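Local atomic coordinates of 3-methyladenine dna-glycosylase (Archaeoglobus fulgidus, PDB entry 2JHN), a protein that is a DNA glycosylase of the HhH-GPD superfamily of base excision DNA repair proteins, pairing a TATA-box binding protein-like region with a helical one. Residues 166-171 and 191-196; 121-126 and 159-164; 129-134 and 182-187; 38-43 and 147-152. The protein carries 1 engineered substitution. All coordinates share one frame; numbering follows the deposited sequence. Where two conformers were deposited one is given.

Contact 1: residues 166-171 and 191-196; sequences AILKAG and IAKEEN
Apolar contact carries most of this pairing: Ile167 and Leu168, adjacent on one helix, both close on the methyl of Ala192. The nearer of the two is Leu168, whose CD2 lies 3.6 Å from Ala192 CB. Ile167 offers its CG2 branch, 3.8 Å from Ala192 CB. With CG1 of Ile167 beside the backbone N (chi1 -67°), CG2 stands opposite that N and faces the alanine, while the CG1-CD1 arm heads off to Pro162, so the two branches serve different neighbours. The backbones come close over the small residue, with 6.4 Å between Leu168 CA and Ala192 CA. Phe119 of helix 118-127 touches both Ile167 and Ala192.

Outward, the same Leu168 methyl meets the aliphatic root of a charged residue, CD2 lying 3.7 Å from Lys193 CG. These two side chains cross at a slant, and the lysine runs on extended past CG. Leu168 and Lys193 form the exposed margin, Ile167 and Ala192 the buried part.

No hydrogen bond spans the segments. Polar bonding comes from beside them: Gln164 NE2 holds the carbonyl oxygens of Ala192 and Glu194, which probably steadies the turn in which Glu194 N bonds Ile191 O at 3.0 Å. The arrangement is a close helix-helix packing through an alanine, joining the consecutive helices 164-177 and 182-192 within the helical HhH-GPD fold.

Contact 2: residues 121-126 and 159-164; sequences GIAKAI and YGFPTQ
The loop between strand 156-159 and helix 164-177 sends one aromatic side chain, Phe161, against Ala123 and Lys124 of helix 118-127, in the interior of the HhH-GPD region. The backbones stay well apart, the nearest CA atoms being those of Ala123 and Phe161 at 9.8 Å, and the ring bridges that gap. Its CG is placed trans to the backbone N (chi1 -163°), which carries the far end of the ring to the helix. There CZ lies 3.8 Å from Ala123 CB, and CE2 is almost as near to it at 3.9 Å. On the other flank CE1 lies 4.0 Å from Lys124 CG. Both helix residues approach the ring obliquely, and the lysine and the phenylalanine slide past each other in opposite directions. Within the loop Pro162 CD sits 3.3 Å above one face of the ring, offset toward its rim, and Val144 of helix 133-147 also touches Phe161.

The lysine has two roles. Its CG lies against the ring atom CE1, then the chain bends at chi3 (118°), and NZ donates to the carbonyl of Thr26, a residue of a sodium site. A longer ion pair to Glu137 is weak. Thr163 caps the following helix through OG1 to Ala166 N. Since nothing polar crosses between the segments, their contact rests on van der Waals packing of a buried ring, while the charged end of Lys124 is satisfied beyond it.

Contact 3: residues 129-134 and 182-187; sequences QQISFV and RRKAEL
Gln129 and Lys184 mark the closest backbone approach, 8.4 Å between their CA atoms, so the loop entering helix 133-147 passes the first turns of helix 182-192 at a distance bridged here by a long side chain. That side chain is Lys184: beyond CG it is fully extended (chi2 176°), and its ammonium reaches the loop backbone. The bond from Lys184 NZ to Gln129 O is 2.7 Å long, lies in the carbonyl plane and uses a lone pair, with a C=O...N angle of 143°. NZ has a second acceptor in Ile127 O, so two main-chain carbonyls grip one charge and fix the lysine's direction. Lys184 CE lies 3.9 Å from Gln129 CB, and a methyl of Ile131, CD1, comes within 3.9 Å of Lys184 NZ, the isoleucine crossing the lysine aslant.

The amide of Gln129 is used outside the pair, NE2 bonding Thr222 OG1 and Gly217 O. On the helix itself, Arg182 NE and Glu186 OE2 form an i to i+4 salt bridge at 3.3 Å, a long bond in which NE lies above the carboxylate plane of Glu186, and Arg182 also pairs with Glu173.

Among its neighbours the contact sits near the surface beside Ile126 of helix 118-127, which touches Lys184 and Leu187. Ser132 caps helix 133-147 through Val135 N, and Leu187 rests on Ile218 of a sodium site, just before helix 220-229.

Contact 4: residues 38-43 and 147-152; sequences AIVLDG and FGDEVE
Asp149 meets Val40 across the junction of two sheets, and its side chain can be followed outward. CB points toward strand 34-41. CG then stands opposite the carbonyl carbon of Asp149 (chi1 -79°), and of the two oxygens OD2 is turned to the strand, 3.6 Å from Val40 CG2. The two side chains cross at about a right angle. A methyl is no conventional donor, and the oxygen is in van der Waals contact with it only. The aspartate also touches Ala45 of strand 44-54 and Thr163.

Two residues further on, Val151 repeats the approach with carbon alone. Its CG2 is 4.1 Å from Ala38 CB, at the point of nearest backbone approach, where Ala38 CA and Val151 CA are 6.4 Å apart. Ala45 and Phe158 border this apolar pair.

The main chains of the segments do not bond to each other. Ala38 instead bonds through its backbone to Tyr159, at the end of strand 156-159, while Asp149 pairs with Gly160 and Val151 with Phe158. The chemistry therefore implies a seam between the TATA-box binding protein-like and HhH-GPD regions joined by van der Waals contact, the Asp149 oxygen adding only its touch on a methyl, with backbone hydrogen bonding supplied next to it.

In the fold
From the N terminus, residues 38-43 open contact 4, which closes at 147-152 over a loop of about a hundred residues, tying the five-stranded sheet to the two-stranded hairpin. Inside it, 121-126 opens contact 2 and 129-134 opens contact 3. Contact 2 closes at 159-164, contact 3 at 182-187, so contacts 2, 3 and 4 cross one another. Contact 1 opens at 166-171, after contacts 4 and 2 have closed, and crosses contact 3 before ending at 191-196. None nests within another. Contacts 1 and 3 share helix 182-192, and contact 2 touches all three others, lying centrally between the hairpin and the helices.

Contact 1: residues 166-171 and 191-196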
loop_
_atom_site.group_PDB
_atom_site.type_symbol
_atom_site.label_atom_id
_atom_site.label_comp_id
_atom_site.label_asym_id
_atom_site.label_seq_id
_atom_site.Cartn_x
_atom_site.Cartn_y
_atom_site.Cartn_z
ATOM N N ALA A 166 -7.542 -19.620 -1.580
ATOM C CA ALA A 166 -6.904 -19.797 -2.882
ATOM C C ALA A 166 -5.415 -20.088 -2.734
ATOM O O ALA A 166 -4.865 -20.908 -3.462
ATOM C CB ALA A 166 -7.129 -18.551 -3.760
ATOM N N ILE A 167 -4.777 -19.410 -1.776
ATOM C CA ILE A 167 -3.367 -19.638 -1.437
ATOM C C ILE A 167 -3.093 -21.026 -0.843
ATOM O O ILE A 167 -2.106 -21.688 -1.198
ATOM C CB ILE A 167 -2.837 -18.508 -0.495
ATOM C CG1 ILE A 167 -2.797 -17.186 -1.273
ATOM C CG2 ILE A 167 -1.453 -18.856 0.094
ATOM C CD1 ILE A 167 -1.900 -17.209 -2.545
ATOM N N LEU A 168 -3.969 -21.455 0.057
ATOM C CA LEU A 168 -3.839 -22.778 0.648
ATOM C C LEU A 168 -3.921 -23.850 -0.449
ATOM O O LEU A 168 -3.134 -24.805 -0.455
ATOM C CB LEU A 168 -4.895 -22.980 1.748
ATOM C CG LEU A 168 -4.670 -22.147 3.032
ATOM C CD1 LEU A 168 -5.795 -22.402 4.013
ATOM C CD2 LEU A 168 -3.306 -22.421 3.685
ATOM N N LYS A 169 -4.831 -23.647 -1.397
ATOM C CA LYS A 169 -4.962 -24.514 -2.574
ATOM C C LYS A 169 -3.735 -24.456 -3.492
ATOM O O LYS A 169 -3.235 -25.492 -3.917
ATOM C CB LYS A 169 -6.258 -24.218 -3.349
ATOM C CG LYS A 169 -6.426 -25.063 -4.656
ATOM C CD LYS A 169 -6.409 -26.600 -4.394
ATOM C CE LYS A 169 -6.285 -27.399 -5.714
ATOM N NZ LYS A 169 -5.772 -28.793 -5.536
ATOM N N ALA A 170 -3.229 -23.257 -3.778
ATOM C CA ALA A 170 -1.996 -23.104 -4.559
ATOM C C ALA A 170 -0.857 -23.885 -3.919
ATOM O O ALA A 170 -0.066 -24.523 -4.616
ATOM C CB ALA A 170 -1.606 -21.582 -4.687
ATOM N N GLY A 171 -0.780 -23.821 -2.585
ATOM C CA GLY A 171 0.266 -24.500 -1.813
ATOM C C GLY A 171 1.655 -23.939 -2.018
ATOM O O GLY A 171 1.863 -23.035 -2.836
ATOM N N ILE A 191 0.857 -18.023 6.913
ATOM C CA ILE A 191 -0.018 -16.903 7.208
ATOM C C ILE A 191 -1.455 -17.180 6.739
ATOM O O ILE A 191 -2.425 -16.841 7.433
ATOM C CB ILE A 191 0.555 -15.588 6.591
ATOM C CG1 ILE A 191 1.935 -15.226 7.216
ATOM C CG2 ILE A 191 -0.473 -14.462 6.658
ATOM C CD1 ILE A 191 1.869 -14.749 8.647
ATOM N N ALA A 192 -1.596 -17.834 5.583
ATOM C CA ALA A 192 -2.933 -18.163 5.035
ATOM C C ALA A 192 -3.811 -19.039 5.962
ATOM O O ALA A 192 -5.052 -18.974 5.936
ATOM C CB ALA A 192 -2.793 -18.813 3.629
ATOM N N LYS A 193 -3.160 -19.860 6.773
ATOM C CA LYS A 193 -3.855 -20.683 7.789
ATOM C C LYS A 193 -4.478 -19.906 8.963
ATOM O O LYS A 193 -5.294 -20.447 9.714
ATOM C CB LYS A 193 -2.885 -21.745 8.330
ATOM C CG LYS A 193 -2.508 -22.790 7.302
ATOM C CD LYS A 193 -1.458 -23.755 7.840
ATOM C CE LYS A 193 -1.012 -24.720 6.763
ATOM N NZ LYS A 193 0.008 -25.666 7.298
ATOM N N GLU A 194 -4.089 -18.641 9.139
ATOM C CA GLU A 194 -4.550 -17.846 10.281
ATOM C C GLU A 194 -5.996 -17.406 10.119
ATOM O O GLU A 194 -6.396 -16.922 9.063
ATOM C CB GLU A 194 -3.640 -16.627 10.498
ATOM C CG GLU A 194 -2.201 -16.982 10.849
ATOM C CD GLU A 194 -2.075 -17.494 12.281
ATOM O OE1 GLU A 194 -2.276 -16.717 13.233
ATOM O OE2 GLU A 194 -1.817 -18.688 12.460
ATOM N N GLU A 195 -6.787 -17.586 11.170
ATOM C CA GLU A 195 -8.175 -17.140 11.174
ATOM C C GLU A 195 -8.262 -15.707 11.671
ATOM O O GLU A 195 -7.370 -15.245 12.390
ATOM C CB GLU A 195 -9.015 -18.040 12.090
ATOM C CG GLU A 195 -9.287 -19.400 11.496
ATOM C CD GLU A 195 -10.544 -19.412 10.664
ATOM O OE1 GLU A 195 -11.128 -18.327 10.419
ATOM O OE2 GLU A 195 -10.961 -20.514 10.257
ATOM N N ASN A 196 -9.341 -15.021 11.287
ATOM C CA ASN A 196 -9.669 -13.673 11.769
ATOM C C ASN A 196 -8.573 -12.635 11.501
ATOM O O ASN A 196 -8.397 -11.669 12.242
ATOM C CB ASN A 196 -10.057 -13.705 13.261
ATOM C CG ASN A 196 -11.205 -14.691 13.538
ATOM O OD1 ASN A 196 -12.259 -14.618 12.910
ATOM N ND2 ASN A 196 -10.997 -15.603 14.483
#

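Contact 2: residues 121-126 and 159-164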
loop_
_atom_site.group_PDB
_atom_site.type_symbol
_atom_site.label_atom_id
_atom_site.label_comp_id
_atom_site.label_asym_id
_atom_site.label_seq_id
_atom_site.Cartn_x
_atom_site.Cartn_y
_atom_site.Cartn_z
ATOM N N GLY A 121 -1.647 -7.407 2.415
ATOM C CA GLY A 121 -0.523 -6.591 2.920
ATOM C C GLY A 121 0.625 -7.432 3.458
ATOM O O GLY A 121 1.787 -7.175 3.135
ATOM N N ILE A 122 0.311 -8.454 4.267
ATOM C CA ILE A 122 1.370 -9.341 4.770
ATOM C C ILE A 122 2.069 -10.121 3.642
ATOM O O ILE A 122 3.304 -10.145 3.578
ATOM C CB ILE A 122 0.882 -10.322 5.900
ATOM C CG1 ILE A 122 0.339 -9.532 7.102
ATOM C CG2 ILE A 122 2.055 -11.256 6.334
ATOM C CD1 ILE A 122 -0.450 -10.401 8.107
ATOM N N ALA A 123 1.275 -10.736 2.761
ATOM C CA ALA A 123 1.806 -11.525 1.659
ATOM C C ALA A 123 2.750 -10.665 0.811
ATOM O O ALA A 123 3.898 -11.062 0.520
ATOM C CB ALA A 123 0.655 -12.107 0.804
ATOM N N LYS A 124 2.309 -9.465 0.444
ATOM C CA LYS A 124 3.156 -8.612 -0.390
ATOM C C LYS A 124 4.437 -8.155 0.340
ATOM O O LYS A 124 5.519 -8.079 -0.273
ATOM C CB LYS A 124 2.352 -7.428 -0.992
ATOM C CG LYS A 124 1.285 -7.867 -2.005
ATOM C CD LYS A 124 0.537 -6.692 -2.629
ATOM C CE LYS A 124 0.771 -6.648 -4.138
ATOM N NZ LYS A 124 0.287 -5.395 -4.861
ATOM N N ALA A 125 4.338 -7.905 1.653
ATOM C CA ALA A 125 5.521 -7.510 2.425
ATOM C C ALA A 125 6.582 -8.637 2.433
ATOM O O ALA A 125 7.779 -8.379 2.328
ATOM C CB ALA A 125 5.135 -7.078 3.869
ATOM N N ILE A 126 6.106 -9.874 2.536
ATOM C CA ILE A 126 6.945 -11.040 2.495
ATOM C C ILE A 126 7.594 -11.204 1.113
ATOM O O ILE A 126 8.814 -11.422 1.012
ATOM C CB ILE A 126 6.137 -12.306 2.860
ATOM C CG1 ILE A 126 5.757 -12.306 4.345
ATOM C CG2 ILE A 126 6.967 -13.594 2.514
ATOM C CD1 ILE A 126 4.693 -13.362 4.685
ATOM N N TYR A 159 -9.300 -7.679 -11.506
ATOM C CA TYR A 159 -8.485 -8.707 -10.852
ATOM C C TYR A 159 -8.424 -8.449 -9.342
ATOM O O TYR A 159 -8.376 -7.290 -8.912
ATOM C CB TYR A 159 -7.079 -8.731 -11.474
ATOM C CG TYR A 159 -7.089 -8.843 -13.002
ATOM C CD1 TYR A 159 -6.977 -10.084 -13.643
ATOM C CD2 TYR A 159 -7.227 -7.704 -13.793
ATOM C CE1 TYR A 159 -7.002 -10.176 -15.071
ATOM C CE2 TYR A 159 -7.249 -7.778 -15.191
ATOM C CZ TYR A 159 -7.130 -9.010 -15.821
ATOM O OH TYR A 159 -7.157 -9.021 -17.220
ATOM N N GLY A 160 -8.450 -9.528 -8.552
ATOM C CA GLY A 160 -8.317 -9.436 -7.082
ATOM C C GLY A 160 -7.093 -10.178 -6.554
ATOM O O GLY A 160 -6.579 -11.094 -7.204
ATOM N N PHE A 161 -6.598 -9.793 -5.370
ATOM C CA PHE A 161 -5.533 -10.551 -4.747
ATOM C C PHE A 161 -6.098 -11.902 -4.244
ATOM O O PHE A 161 -7.206 -11.942 -3.745
ATOM C CB PHE A 161 -4.883 -9.786 -3.573
ATOM C CG PHE A 161 -3.547 -10.354 -3.176
ATOM C CD1 PHE A 161 -2.400 -10.046 -3.914
ATOM C CD2 PHE A 161 -3.440 -11.255 -2.099
ATOM C CE1 PHE A 161 -1.179 -10.601 -3.575
ATOM C CE2 PHE A 161 -2.209 -11.821 -1.763
ATOM C CZ PHE A 161 -1.083 -11.491 -2.489
ATOM N N PRO A 162 -5.341 -12.999 -4.395
ATOM C CA PRO A 162 -5.791 -14.335 -3.912
ATOM C C PRO A 162 -6.304 -14.323 -2.467
ATOM O O PRO A 162 -5.680 -13.684 -1.603
ATOM C CB PRO A 162 -4.527 -15.182 -4.033
ATOM C CG PRO A 162 -3.795 -14.560 -5.203
ATOM C CD PRO A 162 -4.026 -13.068 -5.045
ATOM N N THR A 163 -7.436 -15.005 -2.229
ATOM C CA THR A 163 -7.996 -15.194 -0.890
ATOM C C THR A 163 -7.068 -16.138 -0.128
ATOM O O THR A 163 -6.251 -16.816 -0.740
ATOM C CB THR A 163 -9.411 -15.836 -0.928
ATOM O OG1 THR A 163 -9.330 -17.100 -1.597
ATOM C CG2 THR A 163 -10.435 -14.917 -1.637
ATOM N N GLN A 164 -7.193 -16.187 1.203
ATOM C CA GLN A 164 -6.399 -17.151 1.985
ATOM C C GLN A 164 -6.651 -18.585 1.506
ATOM O O GLN A 164 -5.719 -19.363 1.358
ATOM C CB GLN A 164 -6.657 -17.001 3.489
ATOM C CG GLN A 164 -6.273 -15.611 4.020
ATOM C CD GLN A 164 -6.564 -15.450 5.487
ATOM O OE1 GLN A 164 -7.098 -14.427 5.913
ATOM N NE2 GLN A 164 -6.199 -16.464 6.286
#

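Contact 3: residues 129-134 and 182-187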
loop_
_atom_site.group_PDB
_atom_site.type_symbol
_atom_site.label_atom_id
_atom_site.label_comp_id
_atom_site.label_asym_id
_atom_site.label_seq_id
_atom_site.Cartn_x
_atom_site.Cartn_y
_atom_site.Cartn_z
ATOM N N GLN A 129 10.735 -9.136 0.466
ATOM C CA GLN A 129 11.966 -9.408 1.231
ATOM C C GLN A 129 13.177 -9.645 0.299
ATOM O O GLN A 129 13.132 -10.500 -0.588
ATOM C CB GLN A 129 11.767 -10.573 2.230
ATOM C CG GLN A 129 10.718 -10.257 3.330
ATOM C CD GLN A 129 10.466 -11.374 4.350
ATOM O OE1 GLN A 129 10.710 -12.561 4.098
ATOM N NE2 GLN A 129 9.971 -10.988 5.517
ATOM N N GLN A 130 14.220 -8.833 0.485
ATOM C CA GLN A 130 15.525 -8.961 -0.224
ATOM C C GLN A 130 15.491 -8.667 -1.733
ATOM O O GLN A 130 16.457 -8.961 -2.441
ATOM C CB GLN A 130 16.188 -10.336 0.030
ATOM C CG GLN A 130 16.680 -10.576 1.454
ATOM C CD GLN A 130 15.603 -11.173 2.338
ATOM O OE1 GLN A 130 14.971 -12.177 1.975
ATOM N NE2 GLN A 130 15.376 -10.559 3.495
ATOM N N ILE A 131 14.389 -8.110 -2.236
ATOM C CA ILE A 131 14.282 -7.791 -3.676
ATOM C C ILE A 131 13.755 -6.381 -3.884
ATOM O O ILE A 131 13.325 -5.735 -2.923
ATOM C CB ILE A 131 13.432 -8.832 -4.481
ATOM C CG1 ILE A 131 11.994 -8.929 -3.931
ATOM C CG2 ILE A 131 14.122 -10.200 -4.497
ATOM C CD1 ILE A 131 11.018 -9.746 -4.821
ATOM N N SER A 132 13.818 -5.894 -5.125
ATOM C CA SER A 132 13.294 -4.568 -5.449
ATOM C C SER A 132 11.778 -4.614 -5.465
ATOM O O SER A 132 11.189 -5.686 -5.664
ATOM C CB SER A 132 13.817 -4.061 -6.801
ATOM O OG SER A 132 13.282 -4.798 -7.896
ATOM N N PHE A 133 11.158 -3.452 -5.266
ATOM C CA PHE A 133 9.705 -3.324 -5.344
ATOM C C PHE A 133 9.146 -3.699 -6.734
ATOM O O PHE A 133 8.147 -4.407 -6.826
ATOM C CB PHE A 133 9.257 -1.914 -4.900
ATOM C CG PHE A 133 7.767 -1.773 -4.726
ATOM C CD1 PHE A 133 7.077 -2.533 -3.776
ATOM C CD2 PHE A 133 7.047 -0.871 -5.511
ATOM C CE1 PHE A 133 5.695 -2.390 -3.616
ATOM C CE2 PHE A 133 5.660 -0.734 -5.362
ATOM C CZ PHE A 133 4.989 -1.490 -4.418
ATOM N N VAL A 134 9.790 -3.243 -7.805
ATOM C CA VAL A 134 9.373 -3.607 -9.171
ATOM C C VAL A 134 9.349 -5.135 -9.398
ATOM O O VAL A 134 8.383 -5.659 -9.962
ATOM C CB VAL A 134 10.247 -2.925 -10.276
ATOM C CG1 VAL A 134 9.988 -3.562 -11.651
ATOM C CG2 VAL A 134 9.973 -1.433 -10.340
ATOM N N ARG A 182 11.350 -20.875 -2.027
ATOM C CA ARG A 182 10.664 -21.851 -1.181
ATOM C C ARG A 182 10.227 -21.322 0.218
ATOM O O ARG A 182 9.098 -21.575 0.646
ATOM C CB ARG A 182 11.487 -23.140 -1.044
ATOM C CG ARG A 182 10.866 -24.086 -0.058
ATOM C CD ARG A 182 11.402 -25.499 -0.117
ATOM N NE ARG A 182 10.391 -26.353 0.503
ATOM C CZ ARG A 182 9.466 -27.043 -0.161
ATOM N NH1 ARG A 182 9.436 -27.039 -1.497
ATOM N NH2 ARG A 182 8.579 -27.762 0.517
ATOM N N ARG A 183 11.112 -20.598 0.911
ATOM C CA ARG A 183 10.784 -20.103 2.259
ATOM C C ARG A 183 9.655 -19.077 2.237
ATOM O O ARG A 183 8.766 -19.128 3.083
ATOM C CB ARG A 183 12.008 -19.536 3.004
ATOM C CG ARG A 183 11.745 -19.289 4.508
ATOM C CD ARG A 183 11.300 -20.578 5.206
ATOM N NE ARG A 183 10.165 -20.492 6.147
ATOM C CZ ARG A 183 9.826 -19.445 6.901
ATOM N NH1 ARG A 183 10.504 -18.306 6.855
ATOM N NH2 ARG A 183 8.775 -19.541 7.713
ATOM N N LYS A 184 9.704 -18.162 1.269
ATOM C CA LYS A 184 8.632 -17.144 1.079
ATOM C C LYS A 184 7.286 -17.857 0.870
ATOM O O LYS A 184 6.307 -17.608 1.592
ATOM C CB LYS A 184 8.929 -16.190 -0.094
ATOM C CG LYS A 184 9.836 -14.972 0.237
ATOM C CD LYS A 184 10.163 -14.148 -0.987
ATOM C CE LYS A 184 11.195 -13.062 -0.663
ATOM N NZ LYS A 184 11.458 -12.218 -1.848
ATOM N N ALA A 185 7.249 -18.778 -0.093
ATOM C CA ALA A 185 6.067 -19.612 -0.324
ATOM C C ALA A 185 5.602 -20.297 0.941
ATOM O O ALA A 185 4.422 -20.289 1.266
ATOM C CB ALA A 185 6.331 -20.646 -1.451
ATOM N N GLU A 186 6.544 -20.869 1.682
ATOM C CA GLU A 186 6.255 -21.505 2.946
ATOM C C GLU A 186 5.633 -20.563 3.988
ATOM O O GLU A 186 4.677 -20.914 4.658
ATOM C CB GLU A 186 7.543 -22.118 3.497
ATOM C CG GLU A 186 7.906 -23.417 2.826
ATOM C CD GLU A 186 9.031 -24.152 3.529
ATOM O OE1 GLU A 186 9.825 -23.489 4.243
ATOM O OE2 GLU A 186 9.119 -25.389 3.355
ATOM N N LEU A 187 6.185 -19.356 4.097
ATOM C CA LEU A 187 5.700 -18.384 5.071
ATOM C C LEU A 187 4.293 -17.852 4.698
ATOM O O LEU A 187 3.425 -17.717 5.561
ATOM C CB LEU A 187 6.722 -17.259 5.218
ATOM C CG LEU A 187 6.511 -16.204 6.311
ATOM C CD1 LEU A 187 6.283 -16.851 7.683
ATOM C CD2 LEU A 187 7.684 -15.223 6.321
#

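Contact 4: residues 38-43 and 147-152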
loop_
_atom_site.group_PDB
_atom_site.type_symbol
_atom_site.label_atom_id
_atom_site.label_comp_id
_atom_site.label_asym_id
_atom_site.label_seq_id
_atom_site.Cartn_x
_atom_site.Cartn_y
_atom_site.Cartn_z
ATOM N N ALA A 38 -10.874 -6.086 -8.476
ATOM C CA ALA A 38 -11.947 -6.873 -7.903
ATOM C C ALA A 38 -11.682 -6.860 -6.401
ATOM O O ALA A 38 -10.519 -6.967 -5.954
ATOM C CB ALA A 38 -11.918 -8.294 -8.441
ATOM N N ILE A 39 -12.740 -6.670 -5.623
ATOM C CA ILE A 39 -12.623 -6.811 -4.181
ATOM C C ILE A 39 -13.590 -7.909 -3.708
ATOM O O ILE A 39 -14.640 -8.135 -4.324
ATOM C CB ILE A 39 -12.806 -5.464 -3.419
ATOM C CG1 ILE A 39 -14.211 -4.903 -3.627
ATOM C CG2 ILE A 39 -11.730 -4.437 -3.855
ATOM C CD1 ILE A 39 -14.573 -3.698 -2.749
ATOM N N VAL A 40 -13.215 -8.609 -2.643
ATOM C CA VAL A 40 -14.098 -9.624 -2.070
ATOM C C VAL A 40 -15.002 -8.935 -1.061
ATOM O O VAL A 40 -14.535 -8.264 -0.131
ATOM C CB VAL A 40 -13.329 -10.834 -1.469
ATOM C CG1 VAL A 40 -14.302 -11.871 -0.916
ATOM C CG2 VAL A 40 -12.483 -11.491 -2.543
ATOM N N LEU A 41 -16.308 -9.060 -1.288
ATOM C CA LEU A 41 -17.291 -8.372 -0.476
ATOM C C LEU A 41 -18.371 -9.381 -0.114
ATOM O O LEU A 41 -19.061 -9.923 -0.998
ATOM C CB LEU A 41 -17.866 -7.188 -1.254
ATOM C CG LEU A 41 -18.378 -5.977 -0.484
ATOM C CD1 LEU A 41 -17.252 -5.275 0.271
ATOM C CD2 LEU A 41 -19.045 -5.021 -1.460
ATOM N N ASP A 42 -18.479 -9.649 1.189
ATOM C CA ASP A 42 -19.338 -10.711 1.734
ATOM C C ASP A 42 -19.213 -12.034 0.967
ATOM O O ASP A 42 -20.196 -12.561 0.431
ATOM C CB ASP A 42 -20.789 -10.225 1.862
ATOM C CG ASP A 42 -20.931 -9.081 2.871
ATOM O OD1 ASP A 42 -20.511 -9.249 4.043
ATOM O OD2 ASP A 42 -21.455 -8.011 2.490
ATOM N N GLY A 43 -17.982 -12.535 0.897
ATOM C CA GLY A 43 -17.690 -13.846 0.335
ATOM C C GLY A 43 -17.827 -13.958 -1.167
ATOM O O GLY A 43 -17.815 -15.068 -1.717
ATOM N N PHE A 147 -4.021 -17.300 -9.352
ATOM C CA PHE A 147 -4.736 -17.682 -8.140
ATOM C C PHE A 147 -5.741 -16.630 -7.656
ATOM O O PHE A 147 -6.554 -16.886 -6.759
ATOM C CB PHE A 147 -3.730 -18.074 -7.040
ATOM C CG PHE A 147 -2.797 -19.213 -7.432
ATOM C CD1 PHE A 147 -3.300 -20.503 -7.680
ATOM C CD2 PHE A 147 -1.422 -18.998 -7.559
ATOM C CE1 PHE A 147 -2.423 -21.563 -8.042
ATOM C CE2 PHE A 147 -0.553 -20.029 -7.922
ATOM C CZ PHE A 147 -1.062 -21.318 -8.171
ATOM N N GLY A 148 -5.697 -15.437 -8.245
ATOM C CA GLY A 148 -6.607 -14.376 -7.845
ATOM C C GLY A 148 -7.985 -14.486 -8.453
ATOM O O GLY A 148 -8.196 -15.211 -9.431
ATOM N N ASP A 149 -8.937 -13.766 -7.873
ATOM C CA ASP A 149 -10.271 -13.664 -8.443
ATOM C C ASP A 149 -10.246 -12.854 -9.733
ATOM O O ASP A 149 -9.407 -11.976 -9.912
ATOM C CB ASP A 149 -11.235 -13.024 -7.449
ATOM C CG ASP A 149 -11.710 -14.000 -6.396
ATOM O OD1 ASP A 149 -12.310 -15.048 -6.762
ATOM O OD2 ASP A 149 -11.492 -13.716 -5.197
ATOM N N GLU A 150 -11.180 -13.167 -10.629
ATOM C CA GLU A 150 -11.361 -12.437 -11.877
ATOM C C GLU A 150 -12.852 -12.166 -12.041
ATOM O O GLU A 150 -13.678 -13.082 -11.892
ATOM C CB GLU A 150 -10.817 -13.259 -13.048
ATOM C CG GLU A 150 -10.318 -12.446 -14.242
ATOM C CD GLU A 150 -9.699 -13.318 -15.343
ATOM O OE1 GLU A 150 -9.135 -14.398 -15.017
ATOM O OE2 GLU A 150 -9.771 -12.916 -16.533
ATOM N N VAL A 151 -13.195 -10.904 -12.288
ATOM C CA VAL A 151 -14.570 -10.500 -12.527
ATOM C C VAL A 151 -14.618 -9.804 -13.881
ATOM O O VAL A 151 -13.828 -8.898 -14.166
ATOM C CB VAL A 151 -15.132 -9.558 -11.406
ATOM C CG1 VAL A 151 -16.517 -9.052 -11.757
ATOM C CG2 VAL A 151 -15.185 -10.264 -10.064
ATOM N N GLU A 152 -15.533 -10.256 -14.732
ATOM C CA GLU A 152 -15.818 -9.564 -15.972
ATOM C C GLU A 152 -17.114 -8.781 -15.773
ATOM O O GLU A 152 -18.134 -9.336 -15.335
ATOM C CB GLU A 152 -15.918 -10.558 -17.140
ATOM C CG GLU A 152 -15.468 -9.980 -18.473
ATOM C CD GLU A 152 -14.858 -11.027 -19.402
ATOM O OE1 GLU A 152 -15.148 -12.239 -19.234
ATOM O OE2 GLU A 152 -14.080 -10.637 -20.304
#